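Local coordinates for bacteriorhodopsin (PDB 6EYU), which pumps protons inward across the membrane as a retinal-binding, seven-helix microbial rhodopsin of the xenorhodopsin group, at residues A[1-5]-A[185-189]; A[92-98]-A[148-154]. One frame throughout, in Å; residues are numbered along the deposited sequence.

Contact 1. Residues A[1-5]-A[185-189]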
ATOM      1  N   MET A   1      -1.291 -19.761 -16.093  1.00 80.65           N
ATOM      2  CA  MET A   1      -0.542 -20.142 -17.324  1.00 86.08           C
ATOM      3  C   MET A   1      -0.456 -18.967 -18.294  1.00 80.68           C
ATOM      4  O   MET A   1      -0.131 -19.144 -19.468  1.00 77.07           O
ATOM      5  CB  MET A   1      -1.219 -21.331 -18.011  1.00 97.55           C
ATOM      6  CG  MET A   1      -2.737 -21.237 -18.063  1.00105.85           C
ATOM      7  SD  MET A   1      -3.324 -20.099 -19.332  1.00111.14           S
ATOM      8  CE  MET A   1      -2.928 -21.013 -20.821  1.00117.38           C
ATOM      9  N   VAL A   2      -0.690 -17.762 -17.784  1.00 74.09           N
ATOM     10  CA  VAL A   2      -0.812 -16.585 -18.636  1.00 71.74           C
ATOM     11  C   VAL A   2       0.491 -16.315 -19.382  1.00 69.98           C
ATOM     12  O   VAL A   2       0.493 -16.151 -20.603  1.00 70.00           O
ATOM     13  CB  VAL A   2      -1.187 -15.333 -17.820  1.00 75.08           C
ATOM     14  CG1 VAL A   2      -1.107 -14.089 -18.692  1.00 78.29           C
ATOM     15  CG2 VAL A   2      -2.579 -15.483 -17.225  1.00 79.42           C
ATOM     16  N   TYR A   3       1.597 -16.273 -18.647  1.00 72.89           N
ATOM     17  CA  TYR A   3       2.907 -16.065 -19.253  1.00 71.01           C
ATOM     18  C   TYR A   3       3.153 -17.086 -20.358  1.00 72.88           C
ATOM     19  O   TYR A   3       3.549 -16.732 -21.468  1.00 77.01           O
ATOM     20  CB  TYR A   3       4.011 -16.167 -18.198  1.00 70.88           C
ATOM     21  CG  TYR A   3       5.408 -16.037 -18.763  1.00 68.34           C
ATOM     22  CD1 TYR A   3       6.083 -17.147 -19.255  1.00 68.12           C
ATOM     23  CD2 TYR A   3       5.990 -14.788 -18.941  1.00 69.23           C
ATOM     24  CE1 TYR A   3       7.320 -17.023 -19.858  1.00 70.62           C
ATOM     25  CE2 TYR A   3       7.228 -14.655 -19.539  1.00 68.76           C
ATOM     26  CZ  TYR A   3       7.892 -15.776 -19.990  1.00 69.84           C
ATOM     27  OH  TYR A   3       9.133 -15.650 -20.570  1.00 76.82           O
ATOM     28  N   GLU A   4       2.906 -18.355 -20.049  1.00 75.39           N
ATOM     29  CA  GLU A   4       3.250 -19.445 -20.954  1.00 79.84           C
ATOM     30  C   GLU A   4       2.469 -19.328 -22.258  1.00 84.13           C
ATOM     31  O   GLU A   4       2.996 -19.606 -23.334  1.00 89.51           O
ATOM     32  CB  GLU A   4       2.959 -20.795 -20.294  1.00 80.31           C
ATOM     33  CG  GLU A   4       4.149 -21.397 -19.566  1.00 84.73           C
ATOM     34  N   ALA A   5       1.185 -19.006 -22.143  1.00 86.48           N
ATOM     35  CA  ALA A   5       0.320 -18.877 -23.310  1.00 78.54           C
ATOM     36  C   ALA A   5       0.779 -17.717 -24.187  1.00 76.19           C
ATOM     37  O   ALA A   5       0.789 -17.818 -25.413  1.00 81.30           O
ATOM     38  CB  ALA A   5      -1.122 -18.670 -22.876  1.00 80.27           C
ATOM     39  N   GLY A 185      -9.281 -15.462 -24.625  1.00 66.04           N
ATOM     40  CA  GLY A 185      -9.359 -16.915 -24.533  1.00 69.61           C
ATOM     41  C   GLY A 185      -8.144 -17.509 -23.848  1.00 73.17           C
ATOM     42  O   GLY A 185      -7.811 -18.674 -24.056  1.00 75.40           O
ATOM     43  N   ILE A 186      -7.483 -16.703 -23.023  1.00 68.24           N
ATOM     44  CA  ILE A 186      -6.488 -17.216 -22.089  1.00 72.13           C
ATOM     45  C   ILE A 186      -7.154 -18.045 -20.998  1.00 73.47           C
ATOM     46  O   ILE A 186      -8.045 -17.566 -20.297  1.00 72.30           O
ATOM     47  CB  ILE A 186      -5.695 -16.071 -21.431  1.00 81.34           C
ATOM     48  CG1 ILE A 186      -4.708 -15.467 -22.433  1.00 77.90           C
ATOM     49  CG2 ILE A 186      -4.953 -16.579 -20.204  1.00 85.18           C
ATOM     50  CD1 ILE A 186      -4.162 -14.119 -22.013  1.00 76.46           C
ATOM     51  N   ASP A 187      -6.787 -19.321 -20.927  1.00 77.82           N
ATOM     52  CA  ASP A 187      -7.552 -20.299 -20.163  1.00 80.50           C
ATOM     53  C   ASP A 187      -7.672 -19.867 -18.705  1.00 75.72           C
ATOM     54  O   ASP A 187      -8.680 -20.131 -18.051  1.00 77.67           O
ATOM     55  CB  ASP A 187      -6.885 -21.674 -20.245  1.00 84.54           C
ATOM     56  CG  ASP A 187      -6.528 -22.064 -21.665  1.00 90.98           C
ATOM     57  OD1 ASP A 187      -5.753 -21.325 -22.309  1.00103.26           O
ATOM     58  OD2 ASP A 187      -6.964 -23.145 -22.114  1.00 92.67           O
ATOM     59  N   ALA A 188      -6.673 -19.129 -18.230  1.00 72.93           N
ATOM     60  CA  ALA A 188      -6.553 -18.825 -16.810  1.00 71.30           C
ATOM     61  C   ALA A 188      -7.710 -17.949 -16.339  1.00 77.44           C
ATOM     62  O   ALA A 188      -8.172 -18.079 -15.205  1.00 81.00           O
ATOM     63  CB  ALA A 188      -5.225 -18.142 -16.528  1.00 73.05           C
ATOM     64  N   LEU A 189      -8.110 -16.995 -17.174  1.00 81.38           N
ATOM     65  CA  LEU A 189      -9.140 -16.034 -16.787  1.00 83.19           C
ATOM     66  C   LEU A 189     -10.510 -16.432 -17.330  1.00 77.90           C
ATOM     67  O   LEU A 189     -10.633 -16.844 -18.483  1.00 77.22           O
ATOM     68  CB  LEU A 189      -8.772 -14.621 -17.249  1.00 80.58           C
ATOM     69  CG  LEU A 189      -8.306 -14.438 -18.695  1.00 75.23           C
ATOM     70  CD1 LEU A 189      -9.466 -14.012 -19.582  1.00 93.44           C
ATOM     71  CD2 LEU A 189      -7.184 -13.413 -18.760  1.00 74.55           C
TER
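Met1 and Ala188 make the closest backbone approach, CA to CA 6.2 Å, where the N-terminal start of helix 2-7 meets a type I beta turn running from Ile186 to Leu189. Each partner is braced internally: Ala5 N bonds Met1 O at the first helical turn, and Leu189 N returns to Ile186 O to close the beta turn. The packing across the contact is mainly apolar, with the Met1 methyl also set against the Asp187 carboxylate. The side chain of Met1 is bent at chi2 and chi3 (77° and 71°), which folds the chain back so that SD lies against the turn. SD is 3.7 Å from Ala188 N and 3.9 Å from Ala188 CB, with Ile186 CG2 next to it as well. The Met1 and Asp187 side chains cross at about a right angle, Met1 CE coming 3.2 Å from Asp187 OD1. Deeper in, Val2 offers one branch: its CG2 packs 3.8 Å from Ala188 CB and 4.0 Å from Ile186 CG2. Ile186 CG2 therefore touches both Met1 and Val2, and Ala188 CB does the same. Trp73 of helix 72-93 lies against Val2 and Ile186, and Gln122 of helix 101-124 against Val2 and Ala188. This is plain packing at one end of the seven-helix rhodopsin bundle, a short N-terminal helix against the connection between helices 157-183 and 198-230.

Contact 2. Residues A[92-98]-A[148-154]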
ATOM      1  N   ALA A  92      -9.426  18.085 -11.676  1.00 59.78           N
ATOM      2  CA  ALA A  92     -10.707  18.653 -11.278  1.00 60.52           C
ATOM      3  C   ALA A  92     -10.527  19.610 -10.103  1.00 61.42           C
ATOM      4  O   ALA A  92     -11.152  20.669 -10.052  1.00 66.13           O
ATOM      5  CB  ALA A  92     -11.683  17.545 -10.911  1.00 61.52           C
ATOM      6  N   PHE A  93      -9.693  19.215  -9.146  1.00 62.15           N
ATOM      7  CA  PHE A  93      -9.487  20.006  -7.939  1.00 61.78           C
ATOM      8  C   PHE A  93      -8.740  21.294  -8.264  1.00 60.29           C
ATOM      9  O   PHE A  93      -8.749  22.244  -7.481  1.00 63.60           O
ATOM     10  CB  PHE A  93      -8.705  19.198  -6.902  1.00 67.66           C
ATOM     11  CG  PHE A  93      -9.527  18.149  -6.212  1.00 66.40           C
ATOM     12  CD1 PHE A  93     -10.842  17.929  -6.584  1.00 64.50           C
ATOM     13  CD2 PHE A  93      -8.993  17.401  -5.177  1.00 70.30           C
ATOM     14  CE1 PHE A  93     -11.608  16.974  -5.945  1.00 71.35           C
ATOM     15  CE2 PHE A  93      -9.754  16.444  -4.531  1.00 69.59           C
ATOM     16  CZ  PHE A  93     -11.064  16.232  -4.914  1.00 69.68           C
ATOM     17  N   HIS A  94      -8.102  21.321  -9.429  1.00 61.08           N
ATOM     18  CA  HIS A  94      -7.020  22.263  -9.682  1.00 61.08           C
ATOM     19  C   HIS A  94      -7.515  23.702  -9.582  1.00 65.32           C
ATOM     20  O   HIS A  94      -6.812  24.574  -9.071  1.00 70.43           O
ATOM     21  CB  HIS A  94      -6.413  22.015 -11.062  1.00 62.75           C
ATOM     22  CG  HIS A  94      -5.250  22.903 -11.376  1.00 64.97           C
ATOM     23  ND1 HIS A  94      -4.130  22.971 -10.576  1.00 66.71           N
ATOM     24  CD2 HIS A  94      -5.076  23.834 -12.344  1.00 65.38           C
ATOM     25  CE1 HIS A  94      -3.290  23.860 -11.072  1.00 66.18           C
ATOM     26  NE2 HIS A  94      -3.840  24.399 -12.146  1.00 66.60           N
ATOM     27  N   GLY A  95      -8.722  23.948 -10.079  1.00 68.51           N
ATOM     28  CA  GLY A  95      -9.253  25.305 -10.148  1.00 66.52           C
ATOM     29  C   GLY A  95     -10.307  25.568  -9.090  1.00 64.97           C
ATOM     30  O   GLY A  95     -10.831  26.677  -8.987  1.00 65.67           O
ATOM     31  N   ALA A  96     -10.645  24.537  -8.321  1.00 66.39           N
ATOM     32  CA  ALA A  96     -11.920  24.508  -7.611  1.00 72.81           C
ATOM     33  C   ALA A  96     -11.782  24.988  -6.169  1.00 76.40           C
ATOM     34  O   ALA A  96     -10.712  24.884  -5.566  1.00 85.14           O
ATOM     35  CB  ALA A  96     -12.510  23.106  -7.646  1.00 71.28           C
ATOM     36  N   ASP A  97     -12.908  25.385  -5.586  1.00 81.48           N
ATOM     37  CA  ASP A  97     -12.941  25.907  -4.223  1.00 83.67           C
ATOM     38  C   ASP A  97     -12.889  24.772  -3.206  1.00 79.95           C
ATOM     39  O   ASP A  97     -12.163  24.850  -2.214  1.00 90.58           O
ATOM     40  CB  ASP A  97     -14.213  26.731  -4.011  1.00 89.02           C
ATOM     41  CG  ASP A  97     -14.285  27.349  -2.629  1.00 95.32           C
ATOM     42  OD1 ASP A  97     -13.536  26.901  -1.736  1.00 97.42           O
ATOM     43  OD2 ASP A  97     -15.144  28.231  -2.417  1.00105.77           O
ATOM     44  N   THR A  98     -13.765  23.788  -3.382  1.00 79.70           N
ATOM     45  CA  THR A  98     -13.866  22.677  -2.443  1.00 86.83           C
ATOM     46  C   THR A  98     -13.082  21.471  -2.948  1.00 86.97           C
ATOM     47  O   THR A  98     -13.312  20.989  -4.057  1.00 74.93           O
ATOM     48  CB  THR A  98     -15.331  22.259  -2.220  1.00 99.30           C
ATOM     49  OG1 THR A  98     -15.993  22.125  -3.485  1.00 95.12           O
ATOM     50  CG2 THR A  98     -16.060  23.292  -1.374  1.00104.11           C
ATOM     51  N   PHE A 148     -17.248  14.741  -9.200  1.00 56.65           N
ATOM     52  CA  PHE A 148     -15.983  15.291  -9.674  1.00 64.66           C
ATOM     53  C   PHE A 148     -16.224  16.327 -10.764  1.00 65.35           C
ATOM     54  O   PHE A 148     -15.572  17.370 -10.795  1.00 62.05           O
ATOM     55  CB  PHE A 148     -15.076  14.178 -10.202  1.00 65.27           C
ATOM     56  CG  PHE A 148     -14.185  13.580  -9.154  1.00 65.14           C
ATOM     57  CD1 PHE A 148     -13.053  14.256  -8.730  1.00 66.69           C
ATOM     58  CD2 PHE A 148     -14.598  12.469  -8.437  1.00 69.92           C
ATOM     59  CE1 PHE A 148     -12.288  13.773  -7.686  1.00 68.72           C
ATOM     60  CE2 PHE A 148     -13.841  11.980  -7.389  1.00 71.49           C
ATOM     61  CZ  PHE A 148     -12.681  12.629  -7.017  1.00 68.45           C
ATOM     62  N   ARG A 149     -17.260  16.099 -11.565  1.00 73.13           N
ATOM     63  CA  ARG A 149     -17.634  17.037 -12.615  1.00 73.18           C
ATOM     64  C   ARG A 149     -18.143  18.341 -12.011  1.00 67.33           C
ATOM     65  O   ARG A 149     -17.793  19.428 -12.473  1.00 65.33           O
ATOM     66  CB  ARG A 149     -18.711  16.424 -13.507  1.00 77.95           C
ATOM     67  CG  ARG A 149     -19.220  17.357 -14.590  1.00 85.86           C
ATOM     68  CD  ARG A 149     -20.599  16.936 -15.068  1.00 98.91           C
ATOM     69  NE  ARG A 149     -21.557  18.035 -15.020  1.00107.47           N
ATOM     70  CZ  ARG A 149     -22.367  18.358 -16.022  1.00120.47           C
ATOM     71  NH1 ARG A 149     -23.254  19.332 -15.874  1.00128.67           N
ATOM     72  NH2 ARG A 149     -22.298  17.696 -17.169  1.00122.48           N
ATOM     73  N   GLU A 150     -18.969  18.227 -10.977  1.00 65.54           N
ATOM     74  CA  GLU A 150     -19.476  19.397 -10.271  1.00 69.76           C
ATOM     75  C   GLU A 150     -18.326  20.233  -9.723  1.00 66.14           C
ATOM     76  O   GLU A 150     -18.370  21.463  -9.753  1.00 64.20           O
ATOM     77  CB  GLU A 150     -20.398  18.968  -9.129  1.00 77.96           C
ATOM     78  CG  GLU A 150     -21.781  18.534  -9.588  1.00 88.83           C
ATOM     79  CD  GLU A 150     -22.681  18.147  -8.432  1.00107.53           C
ATOM     80  OE1 GLU A 150     -22.550  18.749  -7.346  1.00121.21           O
ATOM     81  OE2 GLU A 150     -23.493  17.212  -8.598  1.00109.95           O
ATOM     82  N   ILE A 151     -17.303  19.558  -9.207  1.00 65.32           N
ATOM     83  CA  ILE A 151     -16.175  20.240  -8.586  1.00 62.70           C
ATOM     84  C   ILE A 151     -15.313  20.923  -9.644  1.00 62.05           C
ATOM     85  O   ILE A 151     -14.804  22.022  -9.424  1.00 62.88           O
ATOM     86  CB  ILE A 151     -15.299  19.260  -7.785  1.00 63.00           C
ATOM     87  CG1 ILE A 151     -16.045  18.781  -6.538  1.00 66.07           C
ATOM     88  CG2 ILE A 151     -13.989  19.924  -7.391  1.00 60.10           C
ATOM     89  CD1 ILE A 151     -15.443  17.546  -5.905  1.00 66.93           C
ATOM     90  N   ALA A 152     -15.232  20.311 -10.821  1.00 61.76           N
ATOM     91  CA  ALA A 152     -14.535  20.917 -11.950  1.00 61.27           C
ATOM     92  C   ALA A 152     -15.261  22.174 -12.418  1.00 64.21           C
ATOM     93  O   ALA A 152     -14.631  23.191 -12.708  1.00 63.18           O
ATOM     94  CB  ALA A 152     -14.415  19.918 -13.091  1.00 61.57           C
ATOM     95  N   GLU A 153     -16.589  22.123 -12.414  1.00 69.00           N
ATOM     96  CA  GLU A 153     -17.399  23.243 -12.878  1.00 74.53           C
ATOM     97  C   GLU A 153     -17.356  24.390 -11.874  1.00 76.76           C
ATOM     98  O   GLU A 153     -17.755  25.513 -12.183  1.00 84.09           O
ATOM     99  CB  GLU A 153     -18.846  22.796 -13.096  1.00 78.47           C
ATOM    100  CG  GLU A 153     -19.046  21.953 -14.344  1.00 84.81           C
ATOM    101  CD  GLU A 153     -20.471  21.459 -14.495  1.00 91.29           C
ATOM    102  OE1 GLU A 153     -21.323  21.834 -13.662  1.00110.66           O
ATOM    103  OE2 GLU A 153     -20.736  20.683 -15.438  1.00 93.03           O
ATOM    104  N   GLU A 154     -16.763  24.129 -10.714  1.00 76.10           N
ATOM    105  CA  GLU A 154     -16.500  25.174  -9.732  1.00 74.35           C
ATOM    106  C   GLU A 154     -15.436  26.137 -10.245  1.00 69.27           C
ATOM    107  O   GLU A 154     -15.316  27.260  -9.756  1.00 65.19           O
ATOM    108  CB  GLU A 154     -16.045  24.556  -8.410  1.00 82.55           C
ATOM    109  CG  GLU A 154     -16.902  24.945  -7.218  1.00 87.35           C
ATOM    110  CD  GLU A 154     -16.683  24.040  -6.022  1.00 86.60           C
ATOM    111  OE1 GLU A 154     -15.529  23.615  -5.800  1.00 76.95           O
ATOM    112  OE2 GLU A 154     -17.662  23.764  -5.296  1.00 90.68           O
TER
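Glu154 OE1 gathers the polar part of this contact, accepting from the backbone and side chain of Thr98. Thr98 N reaches it at 3.0 Å along a nearly straight N-H path (173°), coming from above the carboxylate plane, 38° out of it. Thr98 OG1 donates to Glu154 OE1 at 2.8 Å, meeting the syn lone pair of that oxygen, on the side of OE2. This hydroxyl lies between the backbone N and carbonyl carbon of Thr98, which lets both donors of one residue converge on OE1. A weak, bent third bond comes from Asp97 N. The three N-H and O-H groups would probably stabilise the carboxylate as an anion, whereas the Asp97 carboxylate nearby would oppose this. Inward from Glu154, Ile151 CG2 packs 3.5 Å from Ala96 CB and 3.8 Å from Phe93 CD1, with the Thr98 carbonyl O also close. The Phe93 and Phe148 rings are nearly parallel, their planes at 15°, but with centroids 5.7 Å apart they barely overlap and meet through their CE1 atoms. Ala92 CB sits at the edge of the Phe148 ring and also packs against Ala152 CB, where the backbones come within 4.5 Å, CA to CA. Tyr163 of helix 157-183 touches Ala92, Phe148 and Ala152, while Leu104 of helix 101-124 touches both phenylalanines, so both these helices pack against the ends of helices 72-93 and 147-152.

How the contacts relate
Contacts 1 and 2 lie on opposite sides of the chain's centre, their own centres 42 Å apart and their nearest atoms about 29 Å apart, so neither touches the other. Along the sequence, 92-98 with 148-154 is nested inside the loop that 1-5 with 185-189 closes. Contact 2 is the larger (413 Å² against 251 Å²) and the more buried, with six of nine touching residues buried against two of five. It combines an apolar interior with a hydrogen-bonded carboxylate where Thr98 and Glu154 are exposed. Contact 1 relies mainly on apolar packing, without a hydrogen bond between its segments. Helix 101-124 packs on both contacts; helix 72-93 supplies one segment of contact 2 and touches contact 1 through Trp73.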